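Side-chain contacts in type 4 fimbrial biogenesis protein PilY1 (Pseudomonas aeruginosa, PDB 3HX6), which primes type IV pilus assembly and supports twitching motility and host-cell adhesion, and is seen here as its calcium-binding C-terminal domain: residues V154-L159 and P198-L203; W181-D186 and G233-K238; H337-G342 and N421-D426; T522-L527 and E547-N552; T531-E536 and E541-G546. The protein carries 3 engineered substitutions. All blocks are in the same frame, centred on the assembly; numbering follows the deposited sequence.

How the contacts relate
From the N terminus, contact 1 brings 154-159 to 198-203 and contact 2 brings 181-186 to 233-238. The segments alternate along the chain, so these two closures cross; both join the same pair of consecutive propeller blades, with centres about 12 Å apart. Contact 3 follows in series, bringing the turn 337-342 of the large mixed sheet to the loop 421-426, about 35 Å from contact 1 between centres. Contact 4 then closes the span from 522 to 552, joining that mixed sheet to a small three-stranded sheet. Contact 5, a hairpin within the small sheet, is nested inside this span; the Cys543-Cys548 disulfide links contacts 4 and 5, whose centres are about 8 Å apart.

Contact 1: residues V154-L159 and P198-L203; sequences VLIGSL and PTVARL
Ile156 packs against Pro198 and Val200 where two consecutive four-stranded antiparallel blades of the PilY1 beta-propeller meet face to face. Strand 150-158 is the second strand of its blade and strand 199-202 the first of the next. The closest CA atoms, those of Ile156 and Pro198, are 7.4 Å apart, which is too wide for backbone pairing, so the segments meet through side chains alone.

All of these meetings are apolar, and the two branches of Ile156 divide them. With chi1 at -65°, CG2 stands anti to the backbone N and CG1 beside it, so the methyl and ethyl arms leave in different directions. CG2 reaches Pro198 CG at 3.5 Å, the isoleucine and the pyrrolidine ring passing flank to flank and pointing opposite ways. The ethyl arm ends in CD1, which lies 3.5 Å from Val200 CG2, and here the two side chains meet at a slant.

Neighbouring strands complete the apolar packing. Ile156 and Pro198 both touch Val210 of strand 208-213, while Val200 also touches Ala143 and Ala145 of strand 141-147. Polar links lie away from this seam: Ser158 OG bonds Ser194 O, and Arg202 NE forms a salt bridge with Glu69. Val154 makes a looser approach to the methyl that Ile156 already meets, with Val154 CG1 4.3 Å from Val200 CG2.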
# COMPACT_ATOMS: atom_id res chain seq x y z
N VAL A 154 6.26 21.91 -2.72
CA VAL A 154 7.04 22.88 -1.98
C VAL A 154 7.68 22.27 -0.75
O VAL A 154 7.28 21.21 -0.28
CB VAL A 154 6.16 24.09 -1.56
CG1 VAL A 154 5.15 23.65 -0.50
CG2 VAL A 154 7.03 25.21 -1.04
N LEU A 155 8.70 22.96 -0.24
CA LEU A 155 9.40 22.53 0.96
C LEU A 155 9.51 23.77 1.84
O LEU A 155 9.99 24.81 1.41
CB LEU A 155 10.80 22.00 0.61
CG LEU A 155 11.69 21.56 1.78
CD1 LEU A 155 12.77 20.62 1.30
CD2 LEU A 155 12.30 22.79 2.45
N ILE A 156 9.02 23.66 3.07
CA ILE A 156 9.08 24.76 4.00
C ILE A 156 10.09 24.42 5.10
O ILE A 156 9.99 23.39 5.75
CB ILE A 156 7.69 25.06 4.62
CG1 ILE A 156 6.72 25.53 3.52
CG2 ILE A 156 7.79 26.18 5.64
CD1 ILE A 156 6.31 24.48 2.55
N GLY A 157 11.08 25.29 5.27
CA GLY A 157 12.09 25.06 6.28
C GLY A 157 12.22 26.24 7.21
O GLY A 157 11.51 27.23 7.04
N SER A 158 13.10 26.15 8.20
CA SER A 158 13.28 27.27 9.12
C SER A 158 14.73 27.29 9.60
O SER A 158 15.45 26.31 9.42
CB SER A 158 12.34 27.15 10.32
OG SER A 158 12.89 26.29 11.31
N LEU A 159 15.13 28.40 10.20
CA LEU A 159 16.49 28.56 10.70
C LEU A 159 16.71 27.77 11.99
O LEU A 159 17.81 27.74 12.53
CB LEU A 159 16.79 30.04 10.95
CG LEU A 159 16.52 30.97 9.76
CD1 LEU A 159 17.05 32.37 10.08
CD2 LEU A 159 17.19 30.42 8.51
N PRO A 198 5.11 23.64 10.15
CA PRO A 198 4.02 24.30 9.44
C PRO A 198 3.15 23.32 8.67
O PRO A 198 3.56 22.19 8.39
CB PRO A 198 4.76 25.26 8.51
CG PRO A 198 5.99 24.49 8.16
CD PRO A 198 6.41 23.89 9.49
N THR A 199 1.95 23.77 8.34
CA THR A 199 1.02 22.98 7.54
C THR A 199 0.83 23.80 6.28
O THR A 199 0.77 25.03 6.33
CB THR A 199 -0.35 22.78 8.24
OG1 THR A 199 -0.23 21.79 9.27
CG2 THR A 199 -1.40 22.30 7.23
N VAL A 200 0.75 23.12 5.15
CA VAL A 200 0.54 23.79 3.88
C VAL A 200 -0.88 23.43 3.49
O VAL A 200 -1.21 22.26 3.36
CB VAL A 200 1.51 23.29 2.81
CG1 VAL A 200 1.18 23.94 1.47
CG2 VAL A 200 2.94 23.61 3.22
N ALA A 201 -1.73 24.44 3.32
CA ALA A 201 -3.12 24.13 3.00
C ALA A 201 -3.84 25.21 2.22
O ALA A 201 -3.38 26.34 2.12
CB ALA A 201 -3.88 23.82 4.29
N ARG A 202 -4.98 24.82 1.68
CA ARG A 202 -5.82 25.73 0.92
C ARG A 202 -6.76 26.38 1.92
O ARG A 202 -7.39 25.69 2.73
CB ARG A 202 -6.62 24.96 -0.12
CG ARG A 202 -7.60 25.82 -0.90
CD ARG A 202 -6.90 26.90 -1.68
NE ARG A 202 -7.60 27.19 -2.93
CZ ARG A 202 -8.82 27.69 -3.02
NH1 ARG A 202 -9.50 27.99 -1.92
NH2 ARG A 202 -9.37 27.89 -4.21
N LEU A 203 -6.87 27.70 1.87
CA LEU A 203 -7.74 28.41 2.80
C LEU A 203 -8.90 29.08 2.09
O LEU A 203 -8.93 29.19 0.85
CB LEU A 203 -6.94 29.45 3.60
CG LEU A 203 -5.70 28.93 4.34
CD1 LEU A 203 -5.06 30.06 5.14
CD2 LEU A 203 -6.08 27.79 5.25

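Contact 2: residues W181-D186 and G233-K238; sequences WEIGVD and GAITRK
In the seam between two neighbouring blades of the propeller, the indole of Trp181, on the outermost strand 178-184 of one blade, lies against Gly233 in the turn that leads into strand 235-241, the outermost strand of the next. The evidence for a CH-pi contact is direct: Gly233 CA stands 3.2 Å from the centroid of the five-membered ring of Trp181, only 2° from the ring normal. Gly233 has a phi of +83°, a region glycine occupies readily, and with no side chain its CA can come down onto the ring, the N-CA bond running along the face and the carbonyl carbon rising away. Trp181 CG sits between the backbone N and the carbonyl carbon (chi1 46°), which turns the indole toward the glycine.

Over the same ring, Gly233 N comes 3.3 Å from Trp181 CD1. This N and Trp181 NE1 are both donors and do not bond each other; the indole N-H is instead taken by Met230 O, which helps fix the rotation of the ring.

Beside the glycine, the extended chain of Ile183 delivers CD1 to 3.4 Å from Gly233 O. The same methyl meets Ile235 CD1 at 4.0 Å, a lighter apolar touch made at an angle. Ile228, on strand 223-229, is packed on by both Trp181 and Ile183. Just beyond, Thr236 and Arg237 both face Ile227 in a classic beta bulge, where the chain turns a corner. Apolar packing between the sheets of successive blades, here completed by a glycine under an indole, is the type of contact on which a beta-propeller is built.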
# COMPACT_ATOMS: atom_id res chain seq x y z
N TRP A 181 10.63 32.17 -1.18
CA TRP A 181 10.73 33.30 -0.27
C TRP A 181 11.44 32.97 1.04
O TRP A 181 11.66 31.81 1.38
CB TRP A 181 9.35 33.90 0.03
CG TRP A 181 8.26 32.91 0.36
CD1 TRP A 181 7.28 32.48 -0.49
CD2 TRP A 181 8.03 32.25 1.61
NE1 TRP A 181 6.44 31.60 0.17
CE2 TRP A 181 6.89 31.44 1.45
CE3 TRP A 181 8.68 32.27 2.85
CZ2 TRP A 181 6.38 30.65 2.49
CZ3 TRP A 181 8.17 31.48 3.89
CH2 TRP A 181 7.03 30.68 3.69
N GLU A 182 11.80 34.03 1.75
CA GLU A 182 12.47 33.94 3.04
C GLU A 182 11.81 34.96 3.95
O GLU A 182 11.65 36.12 3.58
CB GLU A 182 13.95 34.28 2.90
CG GLU A 182 14.77 33.30 2.10
CD GLU A 182 16.24 33.68 2.05
OE1 GLU A 182 16.55 34.78 1.52
OE2 GLU A 182 17.08 32.90 2.54
N ILE A 183 11.42 34.52 5.14
CA ILE A 183 10.79 35.40 6.11
C ILE A 183 11.70 35.56 7.31
O ILE A 183 12.34 34.61 7.73
CB ILE A 183 9.44 34.83 6.60
CG1 ILE A 183 8.46 34.71 5.44
CG2 ILE A 183 8.86 35.73 7.69
CD1 ILE A 183 7.08 34.24 5.86
N GLY A 184 11.76 36.78 7.84
CA GLY A 184 12.59 37.06 9.00
C GLY A 184 11.81 38.00 9.90
O GLY A 184 10.66 38.32 9.59
N VAL A 185 12.42 38.45 10.99
CA VAL A 185 11.73 39.37 11.89
C VAL A 185 11.38 40.65 11.14
O VAL A 185 10.39 41.31 11.45
CB VAL A 185 12.58 39.72 13.13
CG1 VAL A 185 12.79 38.47 13.97
CG2 VAL A 185 13.91 40.32 12.71
N ASP A 186 12.19 40.99 10.14
CA ASP A 186 11.94 42.18 9.34
C ASP A 186 10.58 42.10 8.65
O ASP A 186 9.89 43.11 8.52
CB ASP A 186 13.04 42.34 8.29
CG ASP A 186 14.34 42.87 8.87
OD1 ASP A 186 15.40 42.65 8.25
OD2 ASP A 186 14.29 43.51 9.94
N GLY A 233 4.87 34.67 0.25
CA GLY A 233 5.57 34.68 1.51
C GLY A 233 5.07 35.86 2.33
O GLY A 233 5.56 36.14 3.43
N ALA A 234 4.10 36.58 1.79
CA ALA A 234 3.52 37.72 2.50
C ALA A 234 2.74 37.19 3.70
O ALA A 234 2.23 36.07 3.68
CB ALA A 234 2.59 38.50 1.58
N ILE A 235 2.63 38.00 4.75
CA ILE A 235 1.88 37.57 5.91
C ILE A 235 0.41 37.89 5.63
O ILE A 235 -0.04 39.00 5.89
CB ILE A 235 2.34 38.30 7.19
CG1 ILE A 235 3.84 38.11 7.39
CG2 ILE A 235 1.57 37.78 8.39
CD1 ILE A 235 4.29 36.66 7.48
N THR A 236 -0.32 36.92 5.10
CA THR A 236 -1.74 37.13 4.78
C THR A 236 -2.53 37.52 6.03
O THR A 236 -3.41 38.38 5.98
CB THR A 236 -2.36 35.86 4.16
OG1 THR A 236 -1.69 35.56 2.93
CG2 THR A 236 -3.84 36.07 3.88
N ARG A 237 -2.21 36.88 7.15
CA ARG A 237 -2.86 37.18 8.42
C ARG A 237 -2.04 36.67 9.58
O ARG A 237 -1.45 35.59 9.53
CB ARG A 237 -4.25 36.53 8.52
CG ARG A 237 -5.42 37.36 8.00
CD ARG A 237 -5.45 38.79 8.54
NE ARG A 237 -5.63 38.90 9.99
CZ ARG A 237 -6.78 38.71 10.64
NH1 ARG A 237 -7.88 38.37 9.99
NH2 ARG A 237 -6.83 38.88 11.95
N LYS A 238 -1.99 37.48 10.63
CA LYS A 238 -1.32 37.11 11.86
C LYS A 238 -2.45 37.14 12.87
O LYS A 238 -3.08 38.18 13.08
CB LYS A 238 -0.24 38.13 12.24
CG LYS A 238 0.33 37.91 13.64
CD LYS A 238 1.81 38.24 13.72
CE LYS A 238 2.13 39.68 13.33
NZ LYS A 238 1.76 40.65 14.38

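Contact 3: residues H337-G342 and N421-D426; sequences HPTRKG and NWLNND
His337 drives the edge of its imidazole into the face of Trp422, and this is the dense part of the contact. NE2 stands over the centre of the indole and is 2.9 Å from Trp422 CD2. The His337 ring and the six-membered ring of Trp422 have centroids 4.1 Å apart and planes inclined at 72°, the signature of a T-shaped pair. The approach is unusually close for atoms that are not bonded, and its exact closeness is doubtful, though the edge-to-face geometry is plain. With His337 CG anti to the backbone N (chi1 -169°), the imidazole extends to meet the indole, which comes from the opposite direction. The rotation of the imidazole is fixed by Thr339 N, which donates to His337 ND1 at 3.1 Å in a nearly straight bond (172°) tilted slightly from the ring plane.

That bond lies within a type I beta turn from His337 to Arg340, closed by Arg340 N to His337 O at 2.8 Å, at the tip of the beta hairpin formed by strands 333-336 and 343-348. Trp422 comes from the loop between strands 408-415 and 433-437. Trp372 completes an aromatic cluster, stacked with His337 and edge-to-face with Trp422.

Toward solvent the fit slackens. Pro338, an exposed residue, holds CG 4.4 Å from Trp422 NE1, set obliquely to the indole. Thr339 is likewise exposed; its CG2 reaches Leu423 CD2 at 4.2 Å, and both of these side chains also touch Trp372.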
# COMPACT_ATOMS: atom_id res chain seq x y z
N HIS A 337 -16.08 13.03 17.45
CA HIS A 337 -16.64 12.49 18.68
C HIS A 337 -17.57 11.32 18.37
O HIS A 337 -18.21 11.29 17.32
CB HIS A 337 -17.39 13.60 19.42
CG HIS A 337 -17.78 13.23 20.82
ND1 HIS A 337 -18.90 12.48 21.10
CD2 HIS A 337 -17.20 13.50 22.00
CE1 HIS A 337 -18.99 12.30 22.41
NE2 HIS A 337 -17.97 12.92 22.98
N PRO A 338 -17.64 10.32 19.26
CA PRO A 338 -18.50 9.14 19.05
C PRO A 338 -19.96 9.47 18.75
O PRO A 338 -20.62 8.72 18.03
CB PRO A 338 -18.35 8.37 20.36
CG PRO A 338 -16.94 8.67 20.75
CD PRO A 338 -16.81 10.15 20.47
N THR A 339 -20.46 10.57 19.30
CA THR A 339 -21.85 10.97 19.08
C THR A 339 -22.02 11.69 17.75
O THR A 339 -23.13 12.01 17.35
CB THR A 339 -22.35 11.93 20.18
OG1 THR A 339 -21.53 13.10 20.19
CG2 THR A 339 -22.30 11.26 21.54
N ARG A 340 -20.90 11.94 17.09
CA ARG A 340 -20.87 12.64 15.81
C ARG A 340 -21.09 14.14 15.96
O ARG A 340 -21.18 14.86 14.97
CB ARG A 340 -21.90 12.04 14.83
CG ARG A 340 -21.55 10.63 14.37
CD ARG A 340 -22.31 10.25 13.11
NE ARG A 340 -21.78 10.92 11.92
CZ ARG A 340 -20.61 10.63 11.35
NH1 ARG A 340 -19.84 9.68 11.86
NH2 ARG A 340 -20.22 11.29 10.28
N LYS A 341 -21.18 14.60 17.20
CA LYS A 341 -21.31 16.03 17.44
C LYS A 341 -19.96 16.55 17.90
O LYS A 341 -19.45 16.14 18.94
CB LYS A 341 -22.33 16.33 18.54
CG LYS A 341 -22.43 17.82 18.83
CD LYS A 341 -23.32 18.11 20.02
CE LYS A 341 -23.43 19.61 20.26
NZ LYS A 341 -24.28 19.93 21.45
N GLY A 342 -19.37 17.44 17.12
CA GLY A 342 -18.08 17.99 17.50
C GLY A 342 -16.93 17.02 17.33
O GLY A 342 -17.08 15.94 16.74
N ASN A 421 -17.89 9.31 30.46
CA ASN A 421 -19.33 9.54 30.45
C ASN A 421 -19.55 10.94 29.89
O ASN A 421 -19.49 11.93 30.62
CB ASN A 421 -19.91 9.44 31.86
CG ASN A 421 -21.43 9.42 31.86
OD1 ASN A 421 -22.06 9.59 32.90
ND2 ASN A 421 -22.02 9.21 30.69
N TRP A 422 -19.80 11.01 28.59
CA TRP A 422 -19.98 12.29 27.92
C TRP A 422 -21.23 13.09 28.27
O TRP A 422 -21.15 14.30 28.48
CB TRP A 422 -19.95 12.08 26.40
CG TRP A 422 -18.74 11.36 25.88
CD1 TRP A 422 -18.67 10.05 25.49
CD2 TRP A 422 -17.43 11.91 25.67
NE1 TRP A 422 -17.41 9.76 25.03
CE2 TRP A 422 -16.63 10.88 25.13
CE3 TRP A 422 -16.87 13.18 25.88
CZ2 TRP A 422 -15.29 11.08 24.80
CZ3 TRP A 422 -15.53 13.38 25.54
CH2 TRP A 422 -14.76 12.33 25.00
N LEU A 423 -22.38 12.42 28.31
CA LEU A 423 -23.63 13.12 28.59
C LEU A 423 -24.46 12.55 29.74
O LEU A 423 -24.41 11.36 30.00
CB LEU A 423 -24.53 13.11 27.34
CG LEU A 423 -24.12 13.74 26.01
CD1 LEU A 423 -23.67 15.18 26.24
CD2 LEU A 423 -23.02 12.92 25.37
N ASN A 424 -25.21 13.42 30.41
CA ASN A 424 -26.11 12.96 31.47
C ASN A 424 -27.36 12.52 30.74
O ASN A 424 -27.44 12.64 29.52
CB ASN A 424 -26.46 14.09 32.44
CG ASN A 424 -25.34 14.43 33.38
OD1 ASN A 424 -24.61 13.55 33.84
ND2 ASN A 424 -25.20 15.71 33.70
N ASN A 425 -28.35 12.02 31.46
CA ASN A 425 -29.58 11.58 30.81
C ASN A 425 -30.38 12.78 30.28
O ASN A 425 -31.27 12.61 29.44
CB ASN A 425 -30.43 10.74 31.77
CG ASN A 425 -29.75 9.45 32.19
OD1 ASN A 425 -29.18 8.74 31.36
ND2 ASN A 425 -29.80 9.14 33.48
N ASP A 426 -30.07 13.98 30.76
CA ASP A 426 -30.75 15.20 30.32
C ASP A 426 -30.22 15.60 28.95
O ASP A 426 -30.88 16.32 28.20
CB ASP A 426 -30.48 16.37 31.27
CG ASP A 426 -30.87 16.07 32.69
OD1 ASP A 426 -31.99 15.57 32.91
OD2 ASP A 426 -30.04 16.34 33.59

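Contact 4: residues T522-L527 and E547-N552; sequences TEQKGL and ECLTVN
Gln524 and Glu547 cross at about a right angle, with amide and carboxylate planes 84° apart, where side chains of strand 521-524, inside the large mixed sheet, meet strand 548-550, an outer strand of the small three-stranded sheet, and Glu547 just before it. The glutamine extends beyond CG and presents its nitrogen to the base of the glutamate: NE2 lies 3.5 Å from Glu547 CB. The glutamate chain bends at chi2 (-84°), which leads its carboxylate away from the amide.

Leu549 brings CD1 to 3.9 Å from Gln524 NE2. That methyl also meets Thr522 CG2 at 4.1 Å, where the threonine and leucine reach toward each other tip to tip. Cys548, between the two contacting residues of its segment, points away from the mixed sheet and forms the disulfide with Cys543.

The touches between 522-527 and 547-552 are thus van der Waals ones, and the polar ends find partners beside the contact. Gln524 OE1 is met by Thr480 OG1, and Glu547 OE1 by Arg410 of strand 408-415, a salt bridge that adds a charged tie between the small sheet and the mixed one to the packing of carbon chains and amide.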
# COMPACT_ATOMS: atom_id res chain seq x y z
N THR A 522 4.90 0.60 23.63
CA THR A 522 6.10 -0.21 23.47
C THR A 522 7.29 0.69 23.20
O THR A 522 7.19 1.68 22.45
CB THR A 522 5.95 -1.23 22.32
OG1 THR A 522 7.13 -2.04 22.25
CG2 THR A 522 5.75 -0.53 20.99
N GLU A 523 8.41 0.36 23.83
CA GLU A 523 9.65 1.11 23.70
C GLU A 523 10.33 0.79 22.37
O GLU A 523 10.51 -0.38 22.03
CB GLU A 523 10.57 0.76 24.87
CG GLU A 523 11.90 1.48 24.92
CD GLU A 523 12.69 1.12 26.17
OE1 GLU A 523 12.93 -0.08 26.40
OE2 GLU A 523 13.08 2.05 26.91
N GLN A 524 10.70 1.82 21.61
CA GLN A 524 11.36 1.62 20.31
C GLN A 524 12.75 2.26 20.23
O GLN A 524 13.07 3.18 20.97
CB GLN A 524 10.48 2.15 19.17
CG GLN A 524 9.29 1.26 18.84
CD GLN A 524 8.67 1.59 17.48
OE1 GLN A 524 8.12 2.67 17.28
NE2 GLN A 524 8.76 0.64 16.55
N LYS A 525 13.56 1.75 19.30
CA LYS A 525 14.93 2.23 19.10
C LYS A 525 15.05 3.73 18.83
O LYS A 525 14.06 4.41 18.55
CB LYS A 525 15.61 1.46 17.97
CG LYS A 525 16.09 0.07 18.37
CD LYS A 525 16.81 -0.62 17.21
CE LYS A 525 17.45 -1.93 17.65
NZ LYS A 525 16.45 -2.88 18.23
N GLY A 526 16.29 4.21 18.91
CA GLY A 526 16.62 5.61 18.69
C GLY A 526 15.63 6.45 17.92
O GLY A 526 15.07 6.02 16.92
N LEU A 527 15.43 7.67 18.41
CA LEU A 527 14.50 8.63 17.81
C LEU A 527 14.40 8.55 16.29
O LEU A 527 15.39 8.34 15.60
CB LEU A 527 14.89 10.05 18.22
CG LEU A 527 14.67 10.44 19.68
CD1 LEU A 527 15.52 9.58 20.61
CD2 LEU A 527 15.03 11.90 19.84
N GLU A 547 12.29 -0.08 13.32
CA GLU A 547 11.11 -0.94 13.30
C GLU A 547 9.84 -0.26 12.82
O GLU A 547 9.57 0.90 13.12
CB GLU A 547 10.84 -1.51 14.70
CG GLU A 547 11.57 -2.81 15.04
CD GLU A 547 10.83 -4.06 14.55
OE1 GLU A 547 9.68 -4.28 14.98
OE2 GLU A 547 11.40 -4.81 13.73
N CYS A 548 9.06 -1.01 12.05
CA CYS A 548 7.78 -0.56 11.56
C CYS A 548 6.85 -1.58 12.18
O CYS A 548 7.19 -2.76 12.28
CB CYS A 548 7.68 -0.68 10.04
SG CYS A 548 8.51 0.58 9.02
N LEU A 549 5.67 -1.14 12.62
CA LEU A 549 4.74 -2.07 13.23
C LEU A 549 3.41 -2.04 12.50
O LEU A 549 2.80 -0.98 12.34
CB LEU A 549 4.52 -1.71 14.70
CG LEU A 549 5.76 -1.66 15.60
CD1 LEU A 549 5.36 -1.16 16.98
CD2 LEU A 549 6.41 -3.03 15.70
N THR A 550 2.96 -3.20 12.03
CA THR A 550 1.68 -3.28 11.35
C THR A 550 0.67 -2.85 12.41
O THR A 550 0.77 -3.27 13.57
CB THR A 550 1.37 -4.73 10.90
OG1 THR A 550 2.42 -5.20 10.04
CG2 THR A 550 0.05 -4.77 10.14
N VAL A 551 -0.28 -2.02 12.03
CA VAL A 551 -1.28 -1.56 12.99
C VAL A 551 -2.71 -1.85 12.58
O VAL A 551 -3.03 -1.98 11.40
CB VAL A 551 -1.14 -0.05 13.25
CG1 VAL A 551 0.17 0.23 13.97
CG2 VAL A 551 -1.19 0.71 11.94
N ASN A 552 -3.57 -1.95 13.59
CA ASN A 552 -4.98 -2.20 13.37
C ASN A 552 -5.76 -0.99 13.88
O ASN A 552 -5.89 -0.79 15.08
CB ASN A 552 -5.41 -3.47 14.11
CG ASN A 552 -6.90 -3.70 14.07
OD1 ASN A 552 -7.56 -3.35 13.09
ND2 ASN A 552 -7.44 -4.30 15.13

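Contact 5: residues T531-E536 and E541-G546; sequences TLSTNE and EVCSSG
Glu541 lies over Asn535, and following it outward shows how they meet. CB starts beside the partner strand, 4.0 Å from Ser533 O. Chi1 of -63° sets CG beside the backbone N, which sends the chain toward Asn535, and CG comes within 3.7 Å of Asn535 CB. CD draws closer, 3.4 Å from the same CB. At the tip OE2 lies 3.6 Å from Asn535 CG, and the carboxylate and amide planes, 25° apart, are stacked. Asn535 ND2 bonds Gln537 outside this pair, so its amide is held from the turn.

The backbones form an antiparallel beta hairpin of strands 531-535 and 539-543. Ser533 with Glu541 and Thr531 with Cys543 are hydrogen-bonded pairs, while Leu532 with Val542 between them is a non-hydrogen-bonded pair. Ser533 N donates to Glu541 O at 2.8 Å (171°), and Glu541 N returns a bond to Ser533 O at 2.7 Å.

On the face that carries Glu541, Ser533 OG stands 4.2 Å from Cys543 SG, which is joined to Cys548 on the third strand. Thr534, on the other face, bonds through OG1 to Glu536 O of the second subunit.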
# COMPACT_ATOMS: atom_id res chain seq x y z
N THR A 531 5.73 7.78 11.47
CA THR A 531 5.20 7.92 10.13
C THR A 531 4.21 6.80 9.91
O THR A 531 4.40 5.69 10.40
CB THR A 531 6.31 7.82 9.06
OG1 THR A 531 7.23 8.91 9.22
CG2 THR A 531 5.72 7.88 7.67
N LEU A 532 3.14 7.10 9.19
CA LEU A 532 2.12 6.10 8.91
C LEU A 532 2.19 5.79 7.42
O LEU A 532 2.17 6.69 6.59
CB LEU A 532 0.74 6.66 9.28
CG LEU A 532 -0.53 5.80 9.12
CD1 LEU A 532 -0.90 5.68 7.66
CD2 LEU A 532 -0.31 4.43 9.73
N SER A 533 2.29 4.50 7.10
CA SER A 533 2.36 4.08 5.70
C SER A 533 1.62 2.77 5.51
O SER A 533 0.98 2.26 6.44
CB SER A 533 3.82 3.92 5.26
OG SER A 533 4.45 2.87 5.97
N THR A 534 1.71 2.22 4.31
CA THR A 534 1.04 0.98 3.99
C THR A 534 2.03 -0.03 3.41
O THR A 534 2.62 0.22 2.36
CB THR A 534 -0.08 1.21 2.97
OG1 THR A 534 -1.03 2.14 3.50
CG2 THR A 534 -0.78 -0.10 2.64
N ASN A 535 2.21 -1.15 4.10
CA ASN A 535 3.12 -2.18 3.62
C ASN A 535 2.42 -2.85 2.44
O ASN A 535 1.22 -3.10 2.49
CB ASN A 535 3.40 -3.21 4.71
CG ASN A 535 4.61 -4.07 4.40
OD1 ASN A 535 5.73 -3.56 4.28
ND2 ASN A 535 4.40 -5.38 4.26
N GLU A 536 3.18 -3.15 1.40
CA GLU A 536 2.64 -3.78 0.20
C GLU A 536 1.68 -4.92 0.52
O GLU A 536 2.09 -6.07 0.64
CB GLU A 536 3.77 -4.29 -0.69
CG GLU A 536 3.30 -4.80 -2.05
CD GLU A 536 2.68 -3.70 -2.90
OE1 GLU A 536 1.72 -3.07 -2.42
OE2 GLU A 536 3.15 -3.48 -4.03
N GLU A 541 0.90 0.58 8.49
CA GLU A 541 2.01 0.36 9.40
C GLU A 541 2.43 1.69 9.97
O GLU A 541 2.27 2.72 9.32
CB GLU A 541 3.24 -0.19 8.68
CG GLU A 541 3.11 -1.53 8.03
CD GLU A 541 4.48 -2.09 7.69
OE1 GLU A 541 5.32 -1.31 7.17
OE2 GLU A 541 4.72 -3.28 7.94
N VAL A 542 2.99 1.67 11.17
CA VAL A 542 3.49 2.88 11.78
C VAL A 542 4.98 2.62 11.98
O VAL A 542 5.37 1.59 12.53
CB VAL A 542 2.80 3.17 13.14
CG1 VAL A 542 3.05 2.04 14.12
CG2 VAL A 542 3.31 4.49 13.70
N CYS A 543 5.81 3.53 11.49
CA CYS A 543 7.24 3.35 11.61
C CYS A 543 7.85 4.49 12.41
O CYS A 543 7.29 5.59 12.47
CB CYS A 543 7.91 3.32 10.24
SG CYS A 543 7.22 2.16 9.00
N SER A 544 8.99 4.22 13.02
CA SER A 544 9.69 5.24 13.79
C SER A 544 11.15 5.22 13.38
O SER A 544 11.65 6.14 12.74
CB SER A 544 9.57 4.96 15.29
OG SER A 544 10.16 3.72 15.63
N SER A 545 11.83 4.13 13.73
CA SER A 545 13.23 3.97 13.42
C SER A 545 13.60 2.52 13.67
O SER A 545 13.36 1.99 14.76
CB SER A 545 14.08 4.89 14.30
OG SER A 545 15.46 4.73 14.02
N GLY A 546 14.19 1.89 12.66
CA GLY A 546 14.59 0.50 12.79
C GLY A 546 13.41 -0.45 12.70
O GLY A 546 13.51 -1.51 12.08